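Local coordinates for protein CbsA (Xanthomonas oryzae pv. oryzae, PDB 5XYH) that probably cleaves cellobiose units from the chain ends of cellulose as an exoglucanase, helping the bacterial blight pathogen to degrade the rice cell wall, at residues D18-E22 with W359-E365; L73-L77 with K135-I141; I210-T214 with A281-W287; T238-E242 with F269-T273. All coordinates share one frame. Numbering follows the deposited sequence.

Contact 1 (D18-E22 with W359-E365); sequences DYSKE and WGKGGGE
A glycine-rich loop can receive a large side chain where its own residues have none, and residues 18-22 meeting 359-365 illustrate this. The first segment is regular alpha helix, with Glu22 N hydrogen-bonded to Asp18 O at 3.0 Å; the second is irregular and ends in a type II beta turn, Gly362 to Glu365, in which Gly364 takes the positive phi (116/-25). CA atoms lie 7.4 Å apart for Tyr19 and Gly362, 8.2 Å for Glu22 and Gly364. Tyr19, chi1 t, directs its ring at the loop: OH donates to Gly363 O at 2.8 Å, and CE1 comes 3.7 Å from Gly362 C, where a CB would clash with the ring. Helix 17-27 thus packs against the loop that leaves the C-terminal end of strand 354-358, in the distorted beta/alpha barrel characteristic of glycoside hydrolase family 6. Trp359 CZ3 lies 4.3 Å from Tyr19 OH, while Trp359 NE1 is hydrogen-bonded to Met344 O. One helical turn on, Glu22 (chi1 m, chi2 t) brings OE1 to 2.7 Å from OE2 of Glu365 (m, t); Glu365 OE2 also forms a salt bridge with Arg66 NH2.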
# COMPACT_ATOMS: atom_id res chain seq x y z
N ASP A 18 7.96 -10.58 -13.40
CA ASP A 18 9.13 -10.14 -12.64
C ASP A 18 9.04 -10.59 -11.19
O ASP A 18 10.05 -10.95 -10.58
CB ASP A 18 9.28 -8.63 -12.73
CG ASP A 18 9.57 -8.17 -14.13
OD1 ASP A 18 10.24 -8.92 -14.88
OD2 ASP A 18 9.13 -7.05 -14.48
N TYR A 19 7.84 -10.54 -10.61
CA TYR A 19 7.66 -11.09 -9.26
C TYR A 19 7.87 -12.60 -9.27
O TYR A 19 8.54 -13.14 -8.38
CB TYR A 19 6.26 -10.72 -8.74
CG TYR A 19 6.00 -11.12 -7.30
CD1 TYR A 19 6.58 -10.42 -6.25
CD2 TYR A 19 5.16 -12.18 -7.00
CE1 TYR A 19 6.35 -10.79 -4.93
CE2 TYR A 19 4.92 -12.55 -5.68
CZ TYR A 19 5.52 -11.85 -4.66
OH TYR A 19 5.28 -12.21 -3.34
N SER A 20 7.33 -13.29 -10.28
CA SER A 20 7.62 -14.72 -10.43
C SER A 20 9.13 -14.98 -10.46
O SER A 20 9.62 -15.90 -9.80
CB SER A 20 6.95 -15.27 -11.69
OG SER A 20 5.53 -15.11 -11.60
N LYS A 21 9.88 -14.18 -11.22
CA LYS A 21 11.31 -14.42 -11.32
C LYS A 21 12.01 -14.18 -9.98
O LYS A 21 12.92 -14.93 -9.61
CB LYS A 21 11.91 -13.55 -12.42
CG LYS A 21 13.44 -13.53 -12.42
CD LYS A 21 13.99 -13.11 -13.77
CE LYS A 21 13.30 -11.85 -14.27
NZ LYS A 21 13.87 -11.43 -15.59
N GLU A 22 11.57 -13.15 -9.24
CA GLU A 22 12.06 -12.94 -7.88
C GLU A 22 11.79 -14.16 -7.01
O GLU A 22 12.69 -14.66 -6.32
CB GLU A 22 11.41 -11.69 -7.27
CG GLU A 22 11.91 -10.36 -7.86
CD GLU A 22 11.22 -9.14 -7.27
OE1 GLU A 22 9.98 -9.14 -7.22
OE2 GLU A 22 11.91 -8.18 -6.87
N TRP A 359 -2.74 -7.48 -3.38
CA TRP A 359 -1.34 -7.46 -2.94
C TRP A 359 -0.74 -6.23 -3.58
O TRP A 359 -0.19 -6.27 -4.68
CB TRP A 359 -0.62 -8.75 -3.32
CG TRP A 359 -0.98 -9.89 -2.44
CD1 TRP A 359 -1.96 -9.92 -1.50
CD2 TRP A 359 -0.34 -11.17 -2.40
NE1 TRP A 359 -1.98 -11.13 -0.88
CE2 TRP A 359 -1.00 -11.93 -1.42
CE3 TRP A 359 0.72 -11.75 -3.11
CZ2 TRP A 359 -0.63 -13.25 -1.12
CZ3 TRP A 359 1.08 -13.07 -2.81
CH2 TRP A 359 0.41 -13.79 -1.82
N GLY A 360 -0.90 -5.09 -2.89
CA GLY A 360 -0.35 -3.84 -3.38
C GLY A 360 1.16 -3.88 -3.48
O GLY A 360 1.74 -3.49 -4.49
N LYS A 361 1.81 -4.35 -2.43
CA LYS A 361 3.24 -4.58 -2.47
C LYS A 361 3.49 -6.07 -2.34
O LYS A 361 3.14 -6.67 -1.31
CB LYS A 361 3.96 -3.82 -1.36
CG LYS A 361 5.44 -4.17 -1.26
CD LYS A 361 6.31 -2.93 -1.26
CE LYS A 361 7.78 -3.32 -1.06
NZ LYS A 361 8.63 -2.10 -1.10
N GLY A 362 4.09 -6.67 -3.37
CA GLY A 362 4.41 -8.09 -3.35
C GLY A 362 5.40 -8.46 -2.27
O GLY A 362 6.50 -7.89 -2.19
N GLY A 363 5.01 -9.40 -1.40
CA GLY A 363 5.84 -9.81 -0.28
C GLY A 363 7.18 -10.32 -0.76
O GLY A 363 7.23 -11.11 -1.71
N GLY A 364 8.27 -9.86 -0.14
CA GLY A 364 9.62 -10.23 -0.52
C GLY A 364 10.45 -9.07 -1.03
O GLY A 364 11.69 -9.11 -0.95
N GLU A 365 9.81 -8.03 -1.55
CA GLU A 365 10.55 -6.85 -1.99
C GLU A 365 10.87 -5.95 -0.80
O GLU A 365 10.07 -5.80 0.13
CB GLU A 365 9.78 -6.10 -3.07
CG GLU A 365 9.74 -6.88 -4.38
CD GLU A 365 8.86 -6.27 -5.44
OE1 GLU A 365 8.23 -5.23 -5.15
OE2 GLU A 365 8.74 -6.85 -6.56

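Contact 2 (L73-L77 with K135-I141); sequences LNAAL and KYKGLRI
Leu73, Leu77 and Leu139 form the apolar centre where helical residues 73-77 cover residues 135-141. Leu73 CD2 touches Leu139 CD1 at 3.9 Å and Ile141 CD1 at 3.7 Å; Leu139 CD2 reaches Leu77 CD2 at 3.8 Å and Ala76 CB at 3.9 Å. All three leucines are m, t. CA separations are 7.1 Å for Leu73 and Tyr136, 7.2 Å for Leu77 and Leu139. The second segment bends through a type I beta turn, Tyr136 to Leu139 (Leu139 N to Tyr136 O, 3.0 Å). In this helix-to-strand connection of a beta/alpha barrel, the turn leads from helix 113-131 into parallel strand 140-145 while helix 69-79 packs alongside. Further out, Leu73 CB sits over the Tyr136 ring (chi1 m) in a CH-pi contact, 3.6 Å from its centroid, and Leu77 CD1 meets Tyr136 CE1 at the ring edge, 3.8 Å. At the polar edge, Asn74 OD1 accepts hydrogen bonds from Tyr136 OH at 2.9 Å and from NZ of the fully extended Lys135 at 2.9 Å.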
# COMPACT_ATOMS: atom_id res chain seq x y z
N LEU A 73 1.63 -4.68 -19.98
CA LEU A 73 0.30 -4.68 -20.59
C LEU A 73 0.19 -5.77 -21.66
O LEU A 73 -0.88 -6.37 -21.84
CB LEU A 73 -0.00 -3.31 -21.18
CG LEU A 73 -0.08 -2.18 -20.15
CD1 LEU A 73 0.00 -0.82 -20.83
CD2 LEU A 73 -1.36 -2.31 -19.33
N ASN A 74 1.29 -6.02 -22.38
CA ASN A 74 1.34 -7.12 -23.33
C ASN A 74 1.22 -8.46 -22.62
O ASN A 74 0.47 -9.34 -23.07
CB ASN A 74 2.63 -7.07 -24.14
CG ASN A 74 2.66 -5.90 -25.10
OD1 ASN A 74 1.62 -5.33 -25.41
ND2 ASN A 74 3.85 -5.54 -25.57
N ALA A 75 1.95 -8.65 -21.52
CA ALA A 75 1.83 -9.91 -20.79
C ALA A 75 0.41 -10.10 -20.28
O ALA A 75 -0.13 -11.22 -20.30
CB ALA A 75 2.83 -9.97 -19.64
N ALA A 76 -0.22 -9.01 -19.82
CA ALA A 76 -1.58 -9.10 -19.31
C ALA A 76 -2.54 -9.60 -20.38
O ALA A 76 -3.43 -10.40 -20.10
CB ALA A 76 -2.03 -7.74 -18.76
N LEU A 77 -2.35 -9.13 -21.62
CA LEU A 77 -3.19 -9.59 -22.73
C LEU A 77 -3.13 -11.10 -22.88
O LEU A 77 -4.16 -11.76 -23.03
CB LEU A 77 -2.74 -8.90 -24.03
CG LEU A 77 -3.09 -7.42 -24.18
CD1 LEU A 77 -2.48 -6.83 -25.44
CD2 LEU A 77 -4.60 -7.23 -24.16
N LYS A 135 -5.04 -1.15 -28.25
CA LYS A 135 -4.55 -2.51 -28.04
C LYS A 135 -4.94 -3.05 -26.67
O LYS A 135 -5.08 -4.26 -26.49
CB LYS A 135 -3.03 -2.55 -28.23
CG LYS A 135 -2.40 -3.92 -28.08
CD LYS A 135 -0.89 -3.82 -28.22
CE LYS A 135 -0.25 -5.21 -28.13
NZ LYS A 135 1.23 -5.16 -28.26
N TYR A 136 -5.12 -2.16 -25.69
CA TYR A 136 -5.32 -2.55 -24.30
C TYR A 136 -6.74 -2.29 -23.79
O TYR A 136 -6.98 -2.38 -22.58
CB TYR A 136 -4.30 -1.82 -23.43
CG TYR A 136 -2.86 -2.02 -23.86
CD1 TYR A 136 -2.34 -3.30 -24.04
CD2 TYR A 136 -2.03 -0.94 -24.09
CE1 TYR A 136 -1.02 -3.49 -24.42
CE2 TYR A 136 -0.71 -1.11 -24.47
CZ TYR A 136 -0.21 -2.39 -24.64
OH TYR A 136 1.11 -2.55 -25.02
N LYS A 137 -7.69 -1.99 -24.69
CA LYS A 137 -9.06 -1.70 -24.27
C LYS A 137 -9.70 -2.88 -23.55
O LYS A 137 -10.62 -2.68 -22.75
CB LYS A 137 -9.88 -1.23 -25.49
CG LYS A 137 -10.37 -2.35 -26.42
CD LYS A 137 -11.83 -2.81 -26.09
CE LYS A 137 -12.07 -4.28 -26.48
NZ LYS A 137 -13.24 -4.84 -25.72
N GLY A 138 -9.25 -4.11 -23.80
CA GLY A 138 -9.83 -5.26 -23.14
C GLY A 138 -9.32 -5.52 -21.73
O GLY A 138 -9.83 -6.42 -21.06
N LEU A 139 -8.34 -4.74 -21.28
CA LEU A 139 -7.79 -4.81 -19.93
C LEU A 139 -8.47 -3.78 -19.04
O LEU A 139 -8.80 -2.68 -19.48
CB LEU A 139 -6.28 -4.54 -19.96
CG LEU A 139 -5.38 -5.37 -20.89
CD1 LEU A 139 -3.97 -4.82 -20.90
CD2 LEU A 139 -5.36 -6.83 -20.49
N ARG A 140 -8.66 -4.14 -17.77
CA ARG A 140 -9.09 -3.20 -16.74
C ARG A 140 -7.86 -2.78 -15.94
O ARG A 140 -7.22 -3.61 -15.29
CB ARG A 140 -10.14 -3.83 -15.83
CG ARG A 140 -11.45 -4.11 -16.53
CD ARG A 140 -12.47 -4.67 -15.55
NE ARG A 140 -13.72 -5.00 -16.24
CZ ARG A 140 -14.68 -5.76 -15.74
NH1 ARG A 140 -14.56 -6.29 -14.52
NH2 ARG A 140 -15.77 -5.99 -16.46
N ILE A 141 -7.51 -1.50 -16.02
CA ILE A 141 -6.34 -0.97 -15.33
C ILE A 141 -6.80 -0.43 -13.99
O ILE A 141 -7.71 0.40 -13.93
CB ILE A 141 -5.65 0.12 -16.17
CG1 ILE A 141 -5.46 -0.34 -17.62
CG2 ILE A 141 -4.30 0.50 -15.55
CD1 ILE A 141 -4.60 -1.60 -17.73

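Contact 3 (I210-T214 with A281-W287); sequences ISLYT and AFVGAGW
Both segments begin as alpha helix, but only residues 210-214 remain so. Residues 281-287 leave the helix through a Schellman motif: Gly286 adopts positive phi (99/12), Trp287 N is hydrogen-bonded to Phe282 O at 3.0 Å and Gly286 N to Val283 O at 3.0 Å. The closest CA pair is Ile210 and Phe282, 6.5 Å apart. Ile210 (m, m) fills the interface: CD1 lies over the Phe282 ring, 3.7 Å from its centroid in a CH-pi contact, and 3.8 Å from Ala281 CB, while CG2 meets Ala285 CB at 3.5 Å. Tyr213 CB touches Phe282 CE1 at 3.7 Å. The helix ending swings the Trp287 indole back so that NE1 donates to Thr214 OG1 at 2.9 Å (172°); that hydroxyl in turn donates to Ile210 O at 2.8 Å. Helices 206-218 and 271-284 lie side by side on the outside of the beta/alpha barrel, with Phe282 and Trp287 both meeting Phe230 of strand 229-232 and Tyr213 OH hydrogen-bonded to Asp193 O of strand 188-193.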
# COMPACT_ATOMS: atom_id res chain seq x y z
N ILE A 210 -11.15 14.10 5.45
CA ILE A 210 -12.28 13.93 4.54
C ILE A 210 -12.41 15.13 3.62
O ILE A 210 -12.54 14.98 2.40
CB ILE A 210 -13.57 13.69 5.34
CG1 ILE A 210 -13.46 12.42 6.19
CG2 ILE A 210 -14.77 13.65 4.41
CD1 ILE A 210 -13.06 11.17 5.43
N SER A 211 -12.35 16.35 4.17
CA SER A 211 -12.52 17.52 3.31
C SER A 211 -11.37 17.67 2.31
O SER A 211 -11.58 18.16 1.20
CB SER A 211 -12.66 18.79 4.14
OG SER A 211 -11.40 19.38 4.40
N LEU A 212 -10.16 17.24 2.68
CA LEU A 212 -9.04 17.26 1.75
C LEU A 212 -9.29 16.34 0.56
O LEU A 212 -9.21 16.77 -0.59
CB LEU A 212 -7.74 16.85 2.45
CG LEU A 212 -6.52 16.64 1.55
CD1 LEU A 212 -6.16 17.91 0.82
CD2 LEU A 212 -5.33 16.14 2.39
N TYR A 213 -9.58 15.07 0.82
CA TYR A 213 -9.85 14.16 -0.28
C TYR A 213 -11.06 14.63 -1.09
O TYR A 213 -11.06 14.55 -2.32
CB TYR A 213 -10.07 12.73 0.24
CG TYR A 213 -8.76 12.03 0.55
CD1 TYR A 213 -8.07 12.27 1.74
CD2 TYR A 213 -8.20 11.15 -0.36
CE1 TYR A 213 -6.86 11.63 2.01
CE2 TYR A 213 -7.00 10.51 -0.09
CZ TYR A 213 -6.33 10.75 1.07
OH TYR A 213 -5.13 10.09 1.30
N THR A 214 -12.08 15.13 -0.41
CA THR A 214 -13.26 15.59 -1.14
C THR A 214 -12.91 16.78 -2.03
O THR A 214 -13.25 16.80 -3.22
CB THR A 214 -14.38 15.94 -0.16
OG1 THR A 214 -14.72 14.77 0.59
CG2 THR A 214 -15.62 16.41 -0.92
N ALA A 281 -17.69 8.14 6.84
CA ALA A 281 -17.37 9.55 6.82
C ALA A 281 -17.48 10.13 5.41
O ALA A 281 -17.93 11.27 5.23
CB ALA A 281 -15.97 9.78 7.38
N PHE A 282 -17.06 9.36 4.39
CA PHE A 282 -17.13 9.89 3.02
C PHE A 282 -18.57 9.97 2.55
O PHE A 282 -18.98 10.98 1.95
CB PHE A 282 -16.29 9.04 2.07
CG PHE A 282 -14.83 9.41 2.06
CD1 PHE A 282 -14.43 10.68 1.66
CD2 PHE A 282 -13.87 8.51 2.46
CE1 PHE A 282 -13.09 11.03 1.67
CE2 PHE A 282 -12.54 8.85 2.46
CZ PHE A 282 -12.15 10.11 2.07
N VAL A 283 -19.36 8.95 2.83
CA VAL A 283 -20.78 9.03 2.53
C VAL A 283 -21.40 10.22 3.26
O VAL A 283 -22.24 10.95 2.71
CB VAL A 283 -21.47 7.70 2.86
CG1 VAL A 283 -22.98 7.83 2.77
CG2 VAL A 283 -20.97 6.62 1.89
N GLY A 284 -20.96 10.48 4.49
CA GLY A 284 -21.42 11.65 5.22
C GLY A 284 -21.03 12.95 4.55
O GLY A 284 -21.76 13.94 4.65
N ALA A 285 -19.89 12.97 3.87
CA ALA A 285 -19.46 14.14 3.12
C ALA A 285 -20.11 14.24 1.75
O ALA A 285 -19.78 15.17 1.00
CB ALA A 285 -17.94 14.15 2.97
N GLY A 286 -21.00 13.32 1.39
CA GLY A 286 -21.71 13.40 0.13
C GLY A 286 -21.16 12.56 -1.00
O GLY A 286 -21.58 12.75 -2.15
N TRP A 287 -20.24 11.64 -0.72
CA TRP A 287 -19.76 10.70 -1.74
C TRP A 287 -20.84 9.67 -2.05
O TRP A 287 -21.66 9.35 -1.19
CB TRP A 287 -18.49 9.98 -1.26
CG TRP A 287 -17.24 10.83 -1.25
CD1 TRP A 287 -16.95 11.87 -0.40
CD2 TRP A 287 -16.12 10.72 -2.13
NE1 TRP A 287 -15.73 12.41 -0.71
CE2 TRP A 287 -15.19 11.72 -1.76
CE3 TRP A 287 -15.81 9.87 -3.20
CZ2 TRP A 287 -13.97 11.88 -2.41
CZ3 TRP A 287 -14.59 10.04 -3.85
CH2 TRP A 287 -13.69 11.04 -3.46

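Contact 4 (T238-E242 with F269-T273); sequences TPLHE and FDEST
Helix starts expose NH groups that need acceptors, and residues 269-273 obtain theirs both from their own N-cap and from the loop 238-242. CA atoms lie 5.0 Å apart for Leu240 and Glu271, 5.2 Å for His241 and Asp270. Phe269, before the helix, offers O to a water (2.7 Å) that also donates to Glu242 OE2 (2.6 Å); Glu242 OE1 and OE2 accept further hydrogen bonds from Val325 N and Asp326 N. Asp270, extended at -148/171 with chi1 p, is the N-cap: OD1 accepts from Thr273 N at 2.8 Å and Thr273 OG1 at 2.7 Å, whereas OD2 turns to the loop and takes Glu242 N at 3.1 Å. Glu271 opens the helix; its N donates to Pro239 O at 2.9 Å (166°), and its OE2 approaches Thr238 CG2 at 3.2 Å, while OE1 is hydrogen-bonded to Thr232 OG1. Ser272 (chi1 m) gives Leu240 O two hydrogen bonds, from N at 3.2 Å and OG at 3.0 Å. The loop follows strand 229-232 of the barrel; Leu240 and Glu271 both touch Ile295 on the adjacent parallel strand 292-296, and Thr238 OG1 is hydrogen-bonded to His196 beyond strand 188-193.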
# COMPACT_ATOMS: atom_id res chain seq x y z
N THR A 238 -0.71 -3.58 8.87
CA THR A 238 -1.75 -3.59 9.90
C THR A 238 -2.75 -4.69 9.59
O THR A 238 -3.19 -4.82 8.44
CB THR A 238 -2.43 -2.23 9.98
OG1 THR A 238 -1.45 -1.24 10.34
CG2 THR A 238 -3.53 -2.25 11.03
N PRO A 239 -3.11 -5.52 10.56
CA PRO A 239 -3.91 -6.71 10.24
C PRO A 239 -5.30 -6.36 9.72
O PRO A 239 -5.85 -5.29 9.97
CB PRO A 239 -3.98 -7.46 11.57
CG PRO A 239 -3.58 -6.50 12.63
CD PRO A 239 -2.67 -5.50 11.97
N LEU A 240 -5.85 -7.30 8.95
CA LEU A 240 -7.23 -7.21 8.49
C LEU A 240 -8.18 -7.16 9.67
O LEU A 240 -9.09 -6.31 9.73
CB LEU A 240 -7.54 -8.41 7.60
CG LEU A 240 -8.82 -8.41 6.77
CD1 LEU A 240 -8.89 -7.16 5.92
CD2 LEU A 240 -8.90 -9.67 5.91
N HIS A 241 -7.99 -8.05 10.65
CA HIS A 241 -8.76 -8.06 11.88
C HIS A 241 -7.83 -8.28 13.06
O HIS A 241 -6.80 -8.97 12.95
CB HIS A 241 -9.82 -9.17 11.91
CG HIS A 241 -10.72 -9.19 10.72
ND1 HIS A 241 -11.72 -8.25 10.53
CD2 HIS A 241 -10.80 -10.04 9.67
CE1 HIS A 241 -12.36 -8.52 9.40
NE2 HIS A 241 -11.82 -9.60 8.86
N GLU A 242 -8.19 -7.69 14.19
CA GLU A 242 -7.62 -8.09 15.46
C GLU A 242 -8.65 -8.95 16.17
O GLU A 242 -9.50 -8.44 16.92
CB GLU A 242 -7.22 -6.87 16.29
CG GLU A 242 -5.89 -6.22 15.87
CD GLU A 242 -4.66 -7.02 16.28
OE1 GLU A 242 -4.80 -8.13 16.86
OE2 GLU A 242 -3.53 -6.53 16.00
N PHE A 269 -7.97 -0.45 15.33
CA PHE A 269 -7.01 -1.52 15.57
C PHE A 269 -6.65 -2.30 14.32
O PHE A 269 -5.61 -2.97 14.30
CB PHE A 269 -7.56 -2.53 16.59
CG PHE A 269 -7.72 -1.99 17.99
CD1 PHE A 269 -7.37 -0.68 18.30
CD2 PHE A 269 -8.24 -2.80 18.99
CE1 PHE A 269 -7.54 -0.20 19.59
CE2 PHE A 269 -8.41 -2.34 20.28
CZ PHE A 269 -8.05 -1.03 20.58
N ASP A 270 -7.51 -2.27 13.30
CA ASP A 270 -7.29 -3.09 12.12
C ASP A 270 -7.84 -2.38 10.88
O ASP A 270 -8.51 -1.34 10.97
CB ASP A 270 -7.91 -4.49 12.29
CG ASP A 270 -9.41 -4.46 12.64
OD1 ASP A 270 -10.18 -3.73 11.97
OD2 ASP A 270 -9.82 -5.19 13.56
N GLU A 271 -7.53 -2.95 9.71
CA GLU A 271 -7.88 -2.30 8.45
C GLU A 271 -9.36 -2.43 8.13
O GLU A 271 -9.92 -1.56 7.44
CB GLU A 271 -7.03 -2.87 7.32
CG GLU A 271 -5.53 -2.51 7.50
CD GLU A 271 -5.32 -1.01 7.62
OE1 GLU A 271 -5.49 -0.30 6.61
OE2 GLU A 271 -4.97 -0.54 8.73
N SER A 272 -10.02 -3.49 8.59
CA SER A 272 -11.46 -3.61 8.37
C SER A 272 -12.21 -2.48 9.08
O SER A 272 -13.06 -1.81 8.48
CB SER A 272 -11.96 -4.97 8.84
OG SER A 272 -11.50 -5.99 7.97
N THR A 273 -11.90 -2.26 10.36
CA THR A 273 -12.51 -1.14 11.07
C THR A 273 -12.17 0.20 10.40
O THR A 273 -13.04 1.05 10.23
CB THR A 273 -12.04 -1.15 12.54
OG1 THR A 273 -12.23 -2.46 13.10
CG2 THR A 273 -12.81 -0.13 13.37
O HOH W 1 -3.49 -3.90 15.69

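From the N terminus, helix 17-27 opens contact 1, which closes only 337 residues later at the loop after strand 354-358 and so encloses all the others. Inside that span, contact 2 runs from helix 69-79 to the entrance of strand 140-145 and closes before contact 3 begins at helix 206-218. Contact 4 is nested within contact 3: its loop after strand 229-232 meets the start of helix 271-284, whose far end completes contact 3. Contacts 1 and 3 lie on opposite sides of the chain's centre, about 33 Å between centres. No two contacts cross or touch; contact 1 joins helix to loop, contact 2 helix to strand-entering turn, contact 3 helix to helix end, contact 4 loop to helix start.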